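Local coordinates for protein Exo-1,5-alpha-L-arabinofuranobiosidase (Gibberella zeae, PDB 2YDT) that probably hydrolyses alpha-1,5-linked arabinan from its chain ends to release arabinobiose, and here holds an arabinofuranose and an iminosugar inhibitor, at residues Phe17-Asn22 with Pro26-Ala31; Val123-Asp128 with Glu134-Val139; Ser298-Asn303 with Tyr323-Leu328. One frame throughout, in Å; residues are numbered along the deposited sequence.

Contact 1 (Phe17-Asn22 with Pro26-Ala31). With MN (manganese (II) ion), chain L; MN (manganese (II) ion), chain I.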
loop_
_atom_site.group_PDB
_atom_site.type_symbol
_atom_site.label_atom_id
_atom_site.label_comp_id
_atom_site.label_asym_id
_atom_site.label_seq_id
_atom_site.Cartn_x
_atom_site.Cartn_y
_atom_site.Cartn_z
ATOM N N PHE A 17 -11.987 -8.873 -10.654
ATOM C CA PHE A 17 -11.480 -10.218 -10.952
ATOM C C PHE A 17 -11.996 -11.236 -9.946
ATOM O O PHE A 17 -11.935 -11.016 -8.749
ATOM C CB PHE A 17 -9.948 -10.225 -10.894
ATOM C CG PHE A 17 -9.316 -11.558 -11.173
ATOM C CD1 PHE A 17 -9.448 -12.183 -12.421
ATOM C CD2 PHE A 17 -8.523 -12.158 -10.221
ATOM C CE1 PHE A 17 -8.824 -13.408 -12.673
ATOM C CE2 PHE A 17 -7.888 -13.382 -10.500
ATOM C CZ PHE A 17 -8.059 -13.984 -11.699
ATOM N N ASP A 18 -12.492 -12.359 -10.467
ATOM C CA ASP A 18 -12.902 -13.499 -9.695
ATOM C C ASP A 18 -11.978 -14.650 -10.087
ATOM O O ASP A 18 -12.001 -15.099 -11.251
ATOM C CB ASP A 18 -14.347 -13.845 -10.050
ATOM C CG ASP A 18 -14.906 -14.978 -9.230
ATOM O OD1 ASP A 18 -14.371 -15.333 -8.165
ATOM O OD2 ASP A 18 -15.969 -15.507 -9.656
ATOM N N PRO A 19 -11.154 -15.146 -9.131
ATOM C CA PRO A 19 -10.150 -16.128 -9.483
ATOM C C PRO A 19 -10.731 -17.483 -9.907
ATOM O O PRO A 19 -11.806 -17.867 -9.442
ATOM C CB PRO A 19 -9.340 -16.294 -8.188
ATOM C CG PRO A 19 -10.286 -15.885 -7.073
ATOM C CD PRO A 19 -11.205 -14.863 -7.679
ATOM N N PRO A 20 -10.011 -18.207 -10.758
ATOM C CA PRO A 20 -10.342 -19.619 -10.970
ATOM C C PRO A 20 -10.393 -20.344 -9.616
ATOM O O PRO A 20 -9.607 -20.049 -8.697
ATOM C CB PRO A 20 -9.190 -20.118 -11.830
ATOM C CG PRO A 20 -8.692 -18.935 -12.519
ATOM C CD PRO A 20 -8.809 -17.828 -11.497
ATOM N N THR A 21 -11.270 -21.340 -9.475
ATOM C CA THR A 21 -11.465 -21.922 -8.164
ATOM C C THR A 21 -10.318 -22.776 -7.656
ATOM O O THR A 21 -10.236 -23.019 -6.459
ATOM C CB THR A 21 -12.777 -22.730 -8.035
ATOM O OG1 THR A 21 -12.710 -23.905 -8.870
ATOM C CG2 THR A 21 -14.029 -21.886 -8.431
ATOM N N ASN A 22 -9.462 -23.232 -8.561
ATOM C CA ASN A 22 -8.252 -23.968 -8.203
ATOM C C ASN A 22 -7.057 -23.083 -7.805
ATOM O O ASN A 22 -5.966 -23.599 -7.474
ATOM C CB ASN A 22 -7.826 -24.854 -9.394
ATOM C CG ASN A 22 -7.513 -24.048 -10.633
ATOM O OD1 ASN A 22 -8.360 -23.284 -11.123
ATOM N ND2 ASN A 22 -6.284 -24.210 -11.182
ATOM N N PRO A 26 -4.866 -17.571 -0.394
ATOM C CA PRO A 26 -6.169 -16.868 -0.464
ATOM C C PRO A 26 -6.665 -16.515 -1.864
ATOM O O PRO A 26 -7.699 -15.852 -1.986
ATOM C CB PRO A 26 -5.889 -15.594 0.327
ATOM C CG PRO A 26 -4.482 -15.270 -0.051
ATOM C CD PRO A 26 -3.781 -16.612 -0.086
ATOM N N GLN A 27 -5.923 -16.913 -2.901
ATOM C CA GLN A 27 -6.310 -16.813 -4.313
ATOM C C GLN A 27 -5.974 -15.450 -4.897
ATOM O O GLN A 27 -5.270 -15.355 -5.896
ATOM C CB GLN A 27 -7.760 -17.256 -4.583
ATOM C CG GLN A 27 -8.079 -18.654 -4.054
ATOM C CD GLN A 27 -9.445 -19.125 -4.473
ATOM O OE1 GLN A 27 -10.419 -18.437 -4.218
ATOM N NE2 GLN A 27 -9.533 -20.293 -5.146
ATOM N N VAL A 28 -6.492 -14.405 -4.276
ATOM C CA VAL A 28 -6.110 -13.029 -4.548
ATOM C C VAL A 28 -5.965 -12.345 -3.191
ATOM O O VAL A 28 -6.547 -12.806 -2.196
ATOM C CB VAL A 28 -7.114 -12.307 -5.428
ATOM C CG1 VAL A 28 -7.176 -12.981 -6.819
ATOM C CG2 VAL A 28 -8.540 -12.214 -4.743
ATOM N N LEU A 29 -5.192 -11.253 -3.148
ATOM C CA LEU A 29 -4.995 -10.471 -1.928
ATOM C C LEU A 29 -4.278 -9.193 -2.377
ATOM O O LEU A 29 -3.637 -9.164 -3.436
ATOM C CB LEU A 29 -4.117 -11.253 -0.924
ATOM C CG LEU A 29 -4.142 -10.774 0.524
ATOM C CD1 LEU A 29 -5.517 -11.104 1.198
ATOM C CD2 LEU A 29 -2.962 -11.332 1.336
ATOM N N TYR A 30 -4.351 -8.129 -1.570
ATOM C CA TYR A 30 -3.402 -7.001 -1.744
ATOM C C TYR A 30 -3.653 -6.206 -3.003
ATOM O O TYR A 30 -2.786 -6.096 -3.878
ATOM C CB TYR A 30 -1.931 -7.502 -1.652
ATOM C CG TYR A 30 -0.967 -6.503 -1.038
ATOM C CD1 TYR A 30 -0.463 -6.694 0.262
ATOM C CD2 TYR A 30 -0.516 -5.398 -1.758
ATOM C CE1 TYR A 30 0.416 -5.825 0.836
ATOM C CE2 TYR A 30 0.373 -4.502 -1.189
ATOM C CZ TYR A 30 0.858 -4.725 0.094
ATOM O OH TYR A 30 1.755 -3.835 0.675
ATOM N N ALA A 31 -4.834 -5.599 -3.107
ATOM C CA ALA A 31 -5.213 -4.804 -4.272
ATOM C C ALA A 31 -4.583 -3.415 -4.225
ATOM O O ALA A 31 -4.530 -2.792 -3.170
ATOM C CB ALA A 31 -6.774 -4.671 -4.362
HETATM MN MN MN L . -17.437 -15.558 -11.321
HETATM MN MN MN I . -15.056 -16.697 -6.673
HETATM O O HOH W 1 -16.704 -17.510 -8.015
HETATM O O HOH W 2 -13.562 -18.169 -7.442
HETATM O O HOH W 3 -15.720 -18.211 -5.178
HETATM O O HOH W 4 -16.623 -15.284 -6.021
HETATM O O HOH W 5 -13.655 -16.068 -5.081
#
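The connection that leaves the outermost strand of one sheet for the innermost strand of the next is packed at its turn by Phe17 and Pro19 against Gln27 and Val28. The CG1 methyl of Val28 lies at the edge of the Phe17 ring, close to its plane, 3.8 Å from both CD2 and CE2. Phe17 sends its ring toward this methyl with CG anti to the backbone N (chi1 180°), and the ring also meets Trp45, while Val28 leans on Trp45 and Val354 as well. A branched aliphatic residue suits a position shared by several apolar neighbours. Beside it Pro19, rigid and apolar, sets its CG 3.8 Å from Gln27 CB, the two side chains lying about perpendicular.

The sheets are blades of a six-bladed beta-propeller of the sialidase-like kind: residues 11-17 complete the blade built mostly from the C-terminal end of the chain, and residues 28-35 begin the following one. Beyond CG the Gln27 chain is extended, and its amide follows the loop: Gln27 NE2 donates to Tyr23 O and lies 3.1 Å from Thr21 O.

Asp18 starts away from Gln27 and Val28 and spends its carboxylate on metals. Asp18 OD1 binds one manganese ion at 2.1 Å, and Asp18 OD2 binds a second at 2.2 Å. Five waters complete the sixfold shell of the first ion. One of these waters also donates to Asp18 OD2, and another donates to Pro19 O at 2.7 Å, tying the backbone into the second shell. In the other direction the chain runs on to Leu29 and Tyr30, which touch the bound arabinofuranose.

Contact 2 (Val123-Asp128 with Glu134-Val139)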
loop_
_atom_site.group_PDB
_atom_site.type_symbol
_atom_site.label_atom_id
_atom_site.label_comp_id
_atom_site.label_asym_id
_atom_site.label_seq_id
_atom_site.Cartn_x
_atom_site.Cartn_y
_atom_site.Cartn_z
ATOM N N VAL A 123 12.030 -3.325 -8.540
ATOM C CA VAL A 123 11.292 -2.322 -9.320
ATOM C C VAL A 123 11.281 -2.722 -10.792
ATOM O O VAL A 123 12.340 -2.974 -11.358
ATOM C CB VAL A 123 11.844 -0.873 -9.159
ATOM C CG1 VAL A 123 11.148 0.143 -10.067
ATOM C CG2 VAL A 123 11.734 -0.452 -7.707
ATOM N N TYR A 124 10.086 -2.738 -11.376
ATOM C CA TYR A 124 9.834 -2.915 -12.819
ATOM C C TYR A 124 9.199 -1.621 -13.332
ATOM O O TYR A 124 8.543 -0.872 -12.583
ATOM C CB TYR A 124 8.877 -4.119 -13.077
ATOM C CG TYR A 124 9.589 -5.442 -13.019
ATOM C CD1 TYR A 124 9.989 -5.979 -11.809
ATOM C CD2 TYR A 124 9.938 -6.132 -14.187
ATOM C CE1 TYR A 124 10.719 -7.192 -11.758
ATOM C CE2 TYR A 124 10.630 -7.297 -14.150
ATOM C CZ TYR A 124 11.032 -7.846 -12.961
ATOM O OH TYR A 124 11.772 -9.024 -12.954
ATOM N N ALA A 125 9.381 -1.344 -14.620
ATOM C CA ALA A 125 8.885 -0.108 -15.219
ATOM C C ALA A 125 8.223 -0.355 -16.547
ATOM O O ALA A 125 8.606 -1.276 -17.261
ATOM C CB ALA A 125 10.020 0.896 -15.418
ATOM N N SER A 126 7.183 0.429 -16.827
ATOM C CA SER A 126 6.488 0.427 -18.119
ATOM C C SER A 126 6.621 1.805 -18.755
ATOM O O SER A 126 6.266 2.819 -18.144
ATOM C CB SER A 126 4.993 0.059 -17.987
ATOM O OG SER A 126 4.358 0.231 -19.268
ATOM N N ARG A 127 7.108 1.815 -20.001
ATOM C CA ARG A 127 7.292 3.047 -20.774
ATOM C C ARG A 127 6.116 3.285 -21.731
ATOM O O ARG A 127 6.140 4.241 -22.516
ATOM C CB ARG A 127 8.593 2.959 -21.585
ATOM C CG ARG A 127 9.851 2.848 -20.744
ATOM C CD ARG A 127 11.077 2.649 -21.614
ATOM N NE ARG A 127 12.365 2.650 -20.912
ATOM C CZ ARG A 127 13.052 3.745 -20.585
ATOM N NH1 ARG A 127 12.601 4.945 -20.883
ATOM N NH2 ARG A 127 14.218 3.637 -19.996
ATOM N N ASP A 128 5.090 2.445 -21.661
ATOM C CA ASP A 128 3.958 2.537 -22.575
ATOM C C ASP A 128 2.613 2.438 -21.811
ATOM O O ASP A 128 1.635 1.945 -22.343
ATOM C CB ASP A 128 4.069 1.497 -23.705
ATOM C CG ASP A 128 4.207 0.073 -23.202
ATOM O OD1 ASP A 128 3.888 -0.169 -21.993
ATOM O OD2 ASP A 128 4.670 -0.804 -23.992
ATOM N N GLU A 134 9.700 -3.732 -18.053
ATOM C CA GLU A 134 11.153 -4.003 -18.013
ATOM C C GLU A 134 11.623 -4.010 -16.560
ATOM O O GLU A 134 11.220 -3.148 -15.775
ATOM C CB GLU A 134 11.957 -2.958 -18.830
ATOM C CG GLU A 134 12.317 -1.643 -18.081
ATOM C CD GLU A 134 13.240 -0.652 -18.832
ATOM O OE1 GLU A 134 14.451 -0.507 -18.428
ATOM O OE2 GLU A 134 12.736 -0.015 -19.761
ATOM N N PHE A 135 12.467 -4.982 -16.208
ATOM C CA PHE A 135 13.178 -4.983 -14.926
ATOM C C PHE A 135 14.069 -3.759 -14.830
ATOM O O PHE A 135 14.810 -3.429 -15.783
ATOM C CB PHE A 135 14.038 -6.231 -14.799
ATOM C CG PHE A 135 14.933 -6.219 -13.610
ATOM C CD1 PHE A 135 14.392 -6.318 -12.350
ATOM C CD2 PHE A 135 16.319 -6.135 -13.735
ATOM C CE1 PHE A 135 15.190 -6.300 -11.236
ATOM C CE2 PHE A 135 17.143 -6.117 -12.602
ATOM C CZ PHE A 135 16.577 -6.220 -11.361
ATOM N N VAL A 136 13.994 -3.040 -13.699
ATOM C CA VAL A 136 14.816 -1.853 -13.512
ATOM C C VAL A 136 15.962 -2.144 -12.563
ATOM O O VAL A 136 17.144 -2.029 -12.951
ATOM C CB VAL A 136 13.993 -0.638 -13.030
ATOM C CG1 VAL A 136 14.928 0.585 -12.821
ATOM C CG2 VAL A 136 12.867 -0.334 -14.055
ATOM N N SER A 137 15.636 -2.534 -11.333
ATOM C CA SER A 137 16.639 -2.814 -10.327
ATOM C C SER A 137 16.138 -3.654 -9.166
ATOM O O SER A 137 14.936 -3.667 -8.875
ATOM C CB SER A 137 17.251 -1.503 -9.780
ATOM O OG SER A 137 16.270 -0.682 -9.147
ATOM N N HIS A 138 17.089 -4.337 -8.514
ATOM C CA HIS A 138 16.898 -4.928 -7.196
ATOM C C HIS A 138 17.069 -3.869 -6.113
ATOM O O HIS A 138 18.002 -3.043 -6.158
ATOM C CB HIS A 138 17.948 -6.015 -6.974
ATOM C CG HIS A 138 17.901 -7.119 -7.974
ATOM N ND1 HIS A 138 16.770 -7.879 -8.195
ATOM C CD2 HIS A 138 18.870 -7.638 -8.778
ATOM C CE1 HIS A 138 17.046 -8.828 -9.077
ATOM N NE2 HIS A 138 18.311 -8.700 -9.455
ATOM N N VAL A 139 16.136 -3.826 -5.173
ATOM C CA VAL A 139 16.186 -2.864 -4.078
ATOM C C VAL A 139 16.690 -3.457 -2.779
ATOM O O VAL A 139 17.663 -2.969 -2.187
ATOM C CB VAL A 139 14.824 -2.219 -3.847
ATOM C CG1 VAL A 139 14.938 -1.052 -2.763
ATOM C CG2 VAL A 139 14.227 -1.686 -5.205
HETATM O O HOH W 6 15.729 1.093 -20.492
#
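Tyr124 and Phe135, a non-hydrogen-bonded antiparallel pair, meet edge to face: the edge of Phe135 points at the face of Tyr124, with the ring planes at 63°. Phe135 CA sits over that same tyrosine ring, 3.8 Å from its centroid, a CH-pi contact. A broad aromatic thus serves both a neighbouring ring and the backbone beside it. On the other side of the sheet small and branched residues fit closely, with Ala125 CB only 3.4 Å from Val136 CG2 and Val123 CG2 3.7 Å from Val139 CG2.

These strands are the outer two of a propeller blade, joined as a beta hairpin. Ala125 and Glu134 exchange two backbone hydrogen bonds, but at Val123 the register slips. Val123 O accepts from Val136 N at 2.9 Å and weakly from Ser137 N, so two residues face one: a classic beta bulge.

At the turn end, Glu134 OE2 accepts a hydrogen bond from Arg127 NE at 2.9 Å, a salt bridge on the syn side of the carboxylate. Further out, Lys99 O accepts from Arg127 NH1, Tyr100 OH bonds Glu134 OE1, and the Tyr124 hydroxyl bonds Thr78 N. Glu134 has two conformers, so its two side-chain bonds belong to one of them and may not be held all the time.

Contact 3 (Ser298-Asn303 with Tyr323-Leu328). With MN (manganese (II) ion), chain M.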
loop_
_atom_site.group_PDB
_atom_site.type_symbol
_atom_site.label_atom_id
_atom_site.label_comp_id
_atom_site.label_asym_id
_atom_site.label_seq_id
_atom_site.Cartn_x
_atom_site.Cartn_y
_atom_site.Cartn_z
ATOM N N SER A 298 -14.805 -1.717 7.873
ATOM C CA SER A 298 -15.201 -1.227 6.563
ATOM C C SER A 298 -15.262 0.283 6.413
ATOM O O SER A 298 -15.283 0.788 5.279
ATOM C CB SER A 298 -16.545 -1.845 6.153
ATOM O OG SER A 298 -17.563 -1.444 7.047
ATOM N N GLU A 299 -15.299 1.017 7.530
ATOM C CA GLU A 299 -15.413 2.458 7.462
ATOM C C GLU A 299 -14.144 3.127 6.923
ATOM O O GLU A 299 -13.051 2.512 6.886
ATOM C CB GLU A 299 -15.749 3.060 8.830
ATOM C CG GLU A 299 -17.073 2.519 9.404
ATOM C CD GLU A 299 -16.933 1.328 10.296
ATOM O OE1 GLU A 299 -15.855 0.715 10.381
ATOM O OE2 GLU A 299 -17.924 0.978 10.985
ATOM N N ILE A 300 -14.291 4.374 6.500
ATOM C CA ILE A 300 -13.133 5.253 6.239
ATOM C C ILE A 300 -13.014 6.233 7.414
ATOM O O ILE A 300 -14.035 6.577 8.067
ATOM C CB ILE A 300 -13.181 5.936 4.882
ATOM C CG1 ILE A 300 -14.385 6.897 4.755
ATOM C CG2 ILE A 300 -13.090 4.840 3.747
ATOM C CD1 ILE A 300 -14.292 7.854 3.591
ATOM N N PHE A 301 -11.788 6.669 7.651
ATOM C CA PHE A 301 -11.417 7.577 8.718
ATOM C C PHE A 301 -10.832 8.840 8.101
ATOM O O PHE A 301 -9.907 8.780 7.285
ATOM C CB PHE A 301 -10.465 6.902 9.678
ATOM C CG PHE A 301 -11.065 5.724 10.365
ATOM C CD1 PHE A 301 -11.673 5.840 11.600
ATOM C CD2 PHE A 301 -11.115 4.489 9.737
ATOM C CE1 PHE A 301 -12.282 4.737 12.213
ATOM C CE2 PHE A 301 -11.712 3.388 10.355
ATOM C CZ PHE A 301 -12.306 3.530 11.595
ATOM N N THR A 302 -11.369 10.001 8.483
ATOM C CA THR A 302 -10.986 11.247 7.817
ATOM C C THR A 302 -10.454 12.275 8.807
ATOM O O THR A 302 -10.799 12.241 9.974
ATOM C CB THR A 302 -12.168 11.899 7.029
ATOM O OG1 THR A 302 -13.226 12.250 7.952
ATOM C CG2 THR A 302 -12.699 10.949 5.941
ATOM N N ASN A 303 -9.649 13.206 8.286
ATOM C CA ASN A 303 -9.066 14.271 9.119
ATOM C C ASN A 303 -8.864 15.491 8.251
ATOM O O ASN A 303 -8.087 15.503 7.313
ATOM C CB ASN A 303 -7.770 13.793 9.789
ATOM C CG ASN A 303 -7.249 14.757 10.855
ATOM O OD1 ASN A 303 -6.929 15.923 10.536
ATOM N ND2 ASN A 303 -7.105 14.269 12.082
ATOM N N TYR A 323 -8.096 -6.932 3.775
ATOM C CA TYR A 323 -6.690 -6.755 4.108
ATOM C C TYR A 323 -6.039 -5.763 3.177
ATOM O O TYR A 323 -6.184 -5.844 1.940
ATOM C CB TYR A 323 -5.976 -8.100 4.021
ATOM C CG TYR A 323 -4.511 -8.077 4.399
ATOM C CD1 TYR A 323 -4.106 -7.887 5.723
ATOM C CD2 TYR A 323 -3.516 -8.305 3.433
ATOM C CE1 TYR A 323 -2.752 -7.889 6.076
ATOM C CE2 TYR A 323 -2.167 -8.309 3.784
ATOM C CZ TYR A 323 -1.793 -8.119 5.111
ATOM O OH TYR A 323 -0.484 -8.167 5.461
ATOM N N THR A 324 -5.365 -4.788 3.790
ATOM C CA THR A 324 -4.696 -3.687 3.075
ATOM C C THR A 324 -5.578 -3.079 1.962
ATOM O O THR A 324 -5.138 -2.727 0.868
ATOM C CB THR A 324 -3.234 -4.052 2.613
ATOM O OG1 THR A 324 -2.533 -2.851 2.267
ATOM C CG2 THR A 324 -3.213 -5.034 1.407
ATOM N N ARG A 325 -6.850 -2.871 2.288
ATOM C CA ARG A 325 -7.767 -2.178 1.402
ATOM C C ARG A 325 -7.163 -0.826 1.054
ATOM O O ARG A 325 -6.675 -0.123 1.963
ATOM C CB ARG A 325 -9.151 -2.083 2.074
ATOM C CG ARG A 325 -10.282 -1.733 1.120
ATOM C CD ARG A 325 -11.636 -1.591 1.848
ATOM N NE ARG A 325 -11.585 -0.502 2.818
ATOM C CZ ARG A 325 -12.632 -0.038 3.475
ATOM N NH1 ARG A 325 -13.835 -0.541 3.235
ATOM N NH2 ARG A 325 -12.475 0.912 4.399
ATOM N N SER A 326 -7.169 -0.476 -0.230
ATOM C CA SER A 326 -6.453 0.695 -0.711
ATOM C C SER A 326 -7.379 1.772 -1.198
ATOM O O SER A 326 -8.600 1.552 -1.378
ATOM C CB SER A 326 -5.454 0.313 -1.807
ATOM O OG SER A 326 -6.049 -0.407 -2.834
ATOM N N LEU A 327 -6.803 2.956 -1.395
ATOM C CA LEU A 327 -7.563 4.164 -1.747
ATOM C C LEU A 327 -6.915 4.929 -2.877
ATOM O O LEU A 327 -5.688 4.886 -3.080
ATOM C CB LEU A 327 -7.632 5.086 -0.524
ATOM C CG LEU A 327 -8.206 4.566 0.779
ATOM C CD1 LEU A 327 -7.941 5.574 1.987
ATOM C CD2 LEU A 327 -9.705 4.278 0.644
ATOM N N LEU A 328 -7.744 5.631 -3.644
ATOM C CA LEU A 328 -7.288 6.445 -4.737
ATOM C C LEU A 328 -8.176 7.691 -4.829
ATOM O O LEU A 328 -9.406 7.591 -4.750
ATOM C CB LEU A 328 -7.366 5.629 -6.029
ATOM C CG LEU A 328 -6.942 6.346 -7.281
ATOM C CD1 LEU A 328 -6.267 5.383 -8.258
ATOM C CD2 LEU A 328 -8.175 7.073 -7.908
HETATM MN MN MN M . -20.206 1.351 10.566
HETATM O O HOH W 7 -19.996 2.748 11.532
#
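At a joint between neighbouring sheets, Arg325 reaches across to the backbone at Ser298 and Glu299, just ahead of the strand that runs through Phe301. Both terminal nitrogens of its guanidinium converge on one carbonyl: Arg325 NH1 donates to Ser298 O at 2.8 Å and NH2 to the same Ser298 O at 2.9 Å. The oxygen lies in the guanidinium plane, yet both donors approach from one face of the carbonyl, NH2 from well above its plane. NH2 also makes a weak bond to Glu299 O.

Arginine suits the gap because it is long enough to bridge two backbone segments that stay far apart, and its planar end carries several N-H groups for carbonyls that point into a buried interface. A bend at chi3 (62°) swings the group to them. Arg325 NE donates to Ser293 OG, which helps fix the rotation of the group, and Ile300 CG2 lies 4.0 Å from Arg325 NH2.

The Glu299 side chain turns the other way. Glu299 OE2 binds a manganese ion at 2.4 Å together with Asp316, while OE1 forms a salt bridge with Arg297. Two residues before Arg325, Tyr323 makes a weak hydrogen bond to the iminosugar through its hydroxyl. Such spanning from the loop before an inner strand to the adjacent blade belongs to the blade-to-blade packing of a beta-propeller.

How the contacts relate
Contact 3 is buried, whereas contacts 1 and 2 mix buried residues with exposed ones. Contact 2 lies inside a single blade, so regular backbone pairing dominates it; contacts 1 and 3 join different blades, and side chains do the work, apolar packing in the first and an arginine bound to carbonyls in the other. Each ties the blade that residues 11-17 complete to one of its neighbours, and they touch directly: Ala31 O lies 2.8 Å from Ser326 OG, probably a hydrogen bond, and Tyr30 packs on Thr324. Each also has one end near the sugar-binding centre and an acidic residue on manganese. Contact 2, about 16 Å from contact 3 at the nearest atoms, lies away from these sites.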